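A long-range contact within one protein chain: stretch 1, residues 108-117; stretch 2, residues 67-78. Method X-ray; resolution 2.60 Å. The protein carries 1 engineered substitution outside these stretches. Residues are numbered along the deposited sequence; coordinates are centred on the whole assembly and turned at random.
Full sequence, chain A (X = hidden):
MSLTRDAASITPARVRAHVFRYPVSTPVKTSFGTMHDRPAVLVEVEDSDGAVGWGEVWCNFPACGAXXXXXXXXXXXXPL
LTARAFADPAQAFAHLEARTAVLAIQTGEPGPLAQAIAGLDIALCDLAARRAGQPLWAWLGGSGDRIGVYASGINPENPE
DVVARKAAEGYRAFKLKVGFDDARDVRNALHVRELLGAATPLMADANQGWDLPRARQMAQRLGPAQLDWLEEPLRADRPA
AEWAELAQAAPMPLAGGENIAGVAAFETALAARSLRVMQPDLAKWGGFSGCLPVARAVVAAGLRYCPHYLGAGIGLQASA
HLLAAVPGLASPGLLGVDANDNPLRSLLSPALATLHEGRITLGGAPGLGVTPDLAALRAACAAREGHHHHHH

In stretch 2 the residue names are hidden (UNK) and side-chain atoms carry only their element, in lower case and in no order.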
# COMPACT_ATOMS: atom_id res chain seq x y z
N GLY A 108 1.22 -5.07 1.27
CA GLY A 108 0.46 -3.95 1.80
C GLY A 108 0.38 -2.84 0.78
O GLY A 108 0.39 -1.65 1.12
N GLU A 109 0.30 -3.23 -0.50
CA GLU A 109 0.19 -2.27 -1.60
C GLU A 109 -1.14 -2.42 -2.34
O GLU A 109 -1.17 -2.56 -3.56
CB GLU A 109 1.36 -2.45 -2.57
CG GLU A 109 2.70 -2.03 -1.98
CD GLU A 109 3.85 -2.03 -3.00
OE1 GLU A 109 3.57 -1.79 -4.19
OE2 GLU A 109 5.02 -2.24 -2.59
N PRO A 110 -2.27 -2.39 -1.61
CA PRO A 110 -3.54 -2.53 -2.32
C PRO A 110 -3.77 -1.32 -3.23
O PRO A 110 -4.47 -1.42 -4.25
CB PRO A 110 -4.56 -2.59 -1.18
CG PRO A 110 -3.94 -1.70 -0.15
CD PRO A 110 -2.49 -2.12 -0.18
N GLY A 111 -3.17 -0.20 -2.84
CA GLY A 111 -3.30 1.04 -3.60
C GLY A 111 -2.50 1.06 -4.90
O GLY A 111 -3.09 1.17 -5.98
N PRO A 112 -1.16 0.98 -4.83
CA PRO A 112 -0.35 0.99 -6.05
C PRO A 112 -0.86 -0.00 -7.09
O PRO A 112 -1.00 0.33 -8.27
CB PRO A 112 1.03 0.62 -5.53
CG PRO A 112 1.05 1.26 -4.19
CD PRO A 112 -0.31 0.91 -3.63
N LEU A 113 -1.15 -1.22 -6.64
CA LEU A 113 -1.66 -2.26 -7.53
C LEU A 113 -3.03 -1.90 -8.12
O LEU A 113 -3.24 -2.07 -9.32
CB LEU A 113 -1.75 -3.59 -6.79
CG LEU A 113 -0.44 -4.32 -6.52
CD1 LEU A 113 -0.66 -5.34 -5.42
CD2 LEU A 113 0.06 -4.97 -7.81
N ALA A 114 -3.95 -1.42 -7.30
CA ALA A 114 -5.27 -1.06 -7.81
C ALA A 114 -5.14 0.02 -8.88
O ALA A 114 -5.78 -0.03 -9.94
CB ALA A 114 -6.16 -0.58 -6.70
N GLN A 115 -4.30 1.01 -8.57
CA GLN A 115 -4.05 2.13 -9.45
C GLN A 115 -3.46 1.68 -10.79
O GLN A 115 -3.93 2.08 -11.87
CB GLN A 115 -3.13 3.12 -8.74
CG GLN A 115 -3.86 3.99 -7.70
CD GLN A 115 -3.10 4.13 -6.38
OE1 GLN A 115 -1.90 4.40 -6.35
NE2 GLN A 115 -3.82 3.98 -5.28
N ALA A 116 -2.43 0.84 -10.72
CA ALA A 116 -1.83 0.34 -11.95
C ALA A 116 -2.90 -0.44 -12.72
O ALA A 116 -3.00 -0.31 -13.94
CB ALA A 116 -0.65 -0.55 -11.63
N ILE A 117 -3.70 -1.23 -12.01
CA ILE A 117 -4.74 -2.02 -12.66
C ILE A 117 -5.77 -1.10 -13.30
O ILE A 117 -6.16 -1.30 -14.45
CB ILE A 117 -5.41 -3.00 -11.65
CG1 ILE A 117 -4.43 -4.13 -11.30
CG2 ILE A 117 -6.67 -3.59 -12.24
CD1 ILE A 117 -5.01 -5.23 -10.38
N UNK A 67 7.24 6.33 -10.26
CA UNK A 67 8.13 5.31 -10.82
C UNK A 67 7.72 3.90 -10.38
O UNK A 67 7.67 2.96 -11.18
o UNK A 67 9.03 8.20 -9.54
c UNK A 67 10.25 6.80 -11.06
o UNK A 67 9.95 9.17 -11.29
c UNK A 67 9.57 5.59 -10.39
c UNK A 67 9.70 8.15 -10.60
N UNK A 68 7.44 3.75 -9.09
CA UNK A 68 7.05 2.45 -8.56
C UNK A 68 5.82 1.90 -9.29
O UNK A 68 5.75 0.71 -9.62
n UNK A 68 5.38 -0.42 -5.43
c UNK A 68 6.74 2.58 -7.06
n UNK A 68 7.19 0.18 -6.41
c UNK A 68 6.36 1.28 -6.42
c UNK A 68 5.22 0.90 -5.79
c UNK A 68 6.58 -0.83 -5.81
N UNK A 69 4.86 2.78 -9.55
CA UNK A 69 3.64 2.38 -10.21
C UNK A 69 3.87 1.95 -11.65
O UNK A 69 3.27 0.98 -12.12
c UNK A 69 2.63 3.52 -10.13
c UNK A 69 1.40 5.02 -8.49
c UNK A 69 1.18 4.84 -6.04
n UNK A 69 0.40 4.80 -4.98
n UNK A 69 2.49 4.70 -5.90
c UNK A 69 2.11 3.69 -8.71
n UNK A 69 0.64 5.00 -7.25
N UNK A 70 4.76 2.65 -12.34
CA UNK A 70 5.09 2.30 -13.71
C UNK A 70 5.81 0.95 -13.68
O UNK A 70 5.57 0.10 -14.53
c UNK A 70 5.97 3.36 -14.34
N UNK A 71 6.67 0.74 -12.69
CA UNK A 71 7.38 -0.53 -12.57
C UNK A 71 6.38 -1.66 -12.35
O UNK A 71 6.49 -2.72 -12.97
n UNK A 71 12.42 -3.33 -13.31
c UNK A 71 11.70 -2.26 -13.63
c UNK A 71 8.38 -0.52 -11.41
c UNK A 71 10.40 -0.27 -12.90
c UNK A 71 9.65 0.26 -11.67
n UNK A 71 11.50 -1.95 -14.91
n UNK A 71 11.19 -1.49 -12.66
N UNK A 72 5.40 -1.43 -11.47
CA UNK A 72 4.39 -2.45 -11.20
C UNK A 72 3.70 -2.88 -12.49
O UNK A 72 3.47 -4.08 -12.71
c UNK A 72 3.34 -1.93 -10.22
c UNK A 72 4.11 -3.35 -8.32
c UNK A 72 3.72 -1.94 -8.74
c UNK A 72 2.55 -1.45 -7.91
N UNK A 73 3.36 -1.90 -13.33
CA UNK A 73 2.68 -2.18 -14.59
C UNK A 73 3.53 -3.04 -15.52
O UNK A 73 3.04 -4.00 -16.11
c UNK A 73 1.84 -1.15 -16.74
c UNK A 73 1.20 -0.17 -14.55
c UNK A 73 2.30 -0.86 -15.31
N UNK A 74 4.81 -2.70 -15.64
CA UNK A 74 5.70 -3.45 -16.52
C UNK A 74 6.25 -4.76 -15.95
O UNK A 74 6.41 -5.73 -16.69
c UNK A 74 6.86 -2.55 -16.99
o UNK A 74 7.52 -0.10 -19.52
c UNK A 74 6.40 -1.32 -17.78
c UNK A 74 7.56 -0.46 -18.32
o UNK A 74 8.49 -0.14 -17.55
N UNK A 75 6.51 -4.83 -14.65
CA UNK A 75 7.05 -6.05 -14.07
C UNK A 75 6.05 -7.04 -13.46
O UNK A 75 6.36 -8.21 -13.31
c UNK A 75 9.15 -4.76 -13.48
o UNK A 75 7.46 -5.19 -11.82
c UNK A 75 8.11 -5.75 -12.97
N UNK A 76 4.85 -6.58 -13.12
CA UNK A 76 3.87 -7.47 -12.51
C UNK A 76 2.58 -7.67 -13.30
O UNK A 76 2.14 -8.81 -13.50
c UNK A 76 3.52 -6.98 -11.10
c UNK A 76 4.70 -7.20 -10.18
c UNK A 76 2.28 -7.69 -10.57
N UNK A 77 1.96 -6.59 -13.73
CA UNK A 77 0.71 -6.69 -14.47
C UNK A 77 0.89 -7.03 -15.94
O UNK A 77 0.07 -7.75 -16.50
c UNK A 77 -0.33 -4.88 -12.93
c UNK A 77 -0.07 -5.38 -14.35
c UNK A 77 -1.37 -5.75 -12.25
c UNK A 77 -0.77 -3.44 -12.99
N UNK A 78 1.94 -6.52 -16.57
CA UNK A 78 2.18 -6.78 -17.99
C UNK A 78 2.23 -8.27 -18.31
O UNK A 78 1.51 -8.74 -19.20
c UNK A 78 3.47 -6.09 -18.45

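Position 67 carries three carbons, the third bearing two oxygens, and lies out of reach of stretch 1. It is Glu 67, whose carboxylate suits an exposed place on the helix. Position 68 has one carbon leading to a five-membered ring of three carbons and two nitrogens; a ring nitrogen approaches Glu 109, so the residue is His 68. Its NE2 donates to Glu 109 OE1 at 2.6 Å and 177°, an almost straight hydrogen bond that meets the ring at its edge, where the N-H points.

Position 69 shows three carbons, a nitrogen, then a carbon with two further nitrogens, and two of the nitrogens meet Gln 115 OE1: Arg 69. Arg 69 NE (2.8 Å) and Arg 69 NH2 (2.7 Å) both donate to Gln 115 OE1, which lies near the guanidinium plane, so a single oxygen takes a forked pair of bonds, each bent to about 137°. Pro 112 CG lies over one face, 3.7 Å from Arg 69 NH2, where the flat group can pack against an apolar ring. Position 70 has one carbon, directed away from stretch 1: Ala 70, its methyl fitting a buried place. At 71 the atom pattern of 69 recurs, but the chain touches nothing on stretch 1; this is Arg 71, exposed, where a charged group can meet solvent.

Position 72 has four carbons, forked at the second, and a tip reaches Pro 112. It is Leu 72, whose CD1 lies 3.5 Å from Pro 112 CB and 4.3 Å from Leu 113 CD2, an apolar branch in contact with both. Position 73 has one carbon carrying two more, one of them near Ala 116: Val 73, a compact apolar branch with CG2 3.5 Å from Ala 116 CB.

Position 74, three carbons ending in two oxygens, out of reach of stretch 1, is Glu 74, its charge suited to a partly exposed place. Position 75, one carbon bearing an oxygen and a carbon, is Thr 75; its OG1 donates to Arg 71 O at 2.9 Å, returning the hydroxyl to its own helix. Position 76, one carbon carrying two, with a tip nearing Leu 113, is Val 76, apolar like its neighbour, with CG1 4.5 Å from Leu 113 CD2. Position 77 has four carbons, forked at the second, its two tips reaching Ala 116 and Ile 117: Leu 77, whose CD1 is 3.2 Å from Ala 116 CB and CD2 3.6 Å from Ile 117 CG1. Position 78, a lone carbon, is Ala 78, a small methyl where nothing on stretch 1 is to be reached.

The helices cross at -68°, their axes 9.2 Å apart at closest approach. Ala 116, with its small side chain, lets the backbones come close: its CA is 5.8 Å from Val 73 CA. Around it the aliphatic side chains pack, while His 68 and Arg 69 add directed polar bonds.

Stretch 2 (67-78) EHRARLVETVLA
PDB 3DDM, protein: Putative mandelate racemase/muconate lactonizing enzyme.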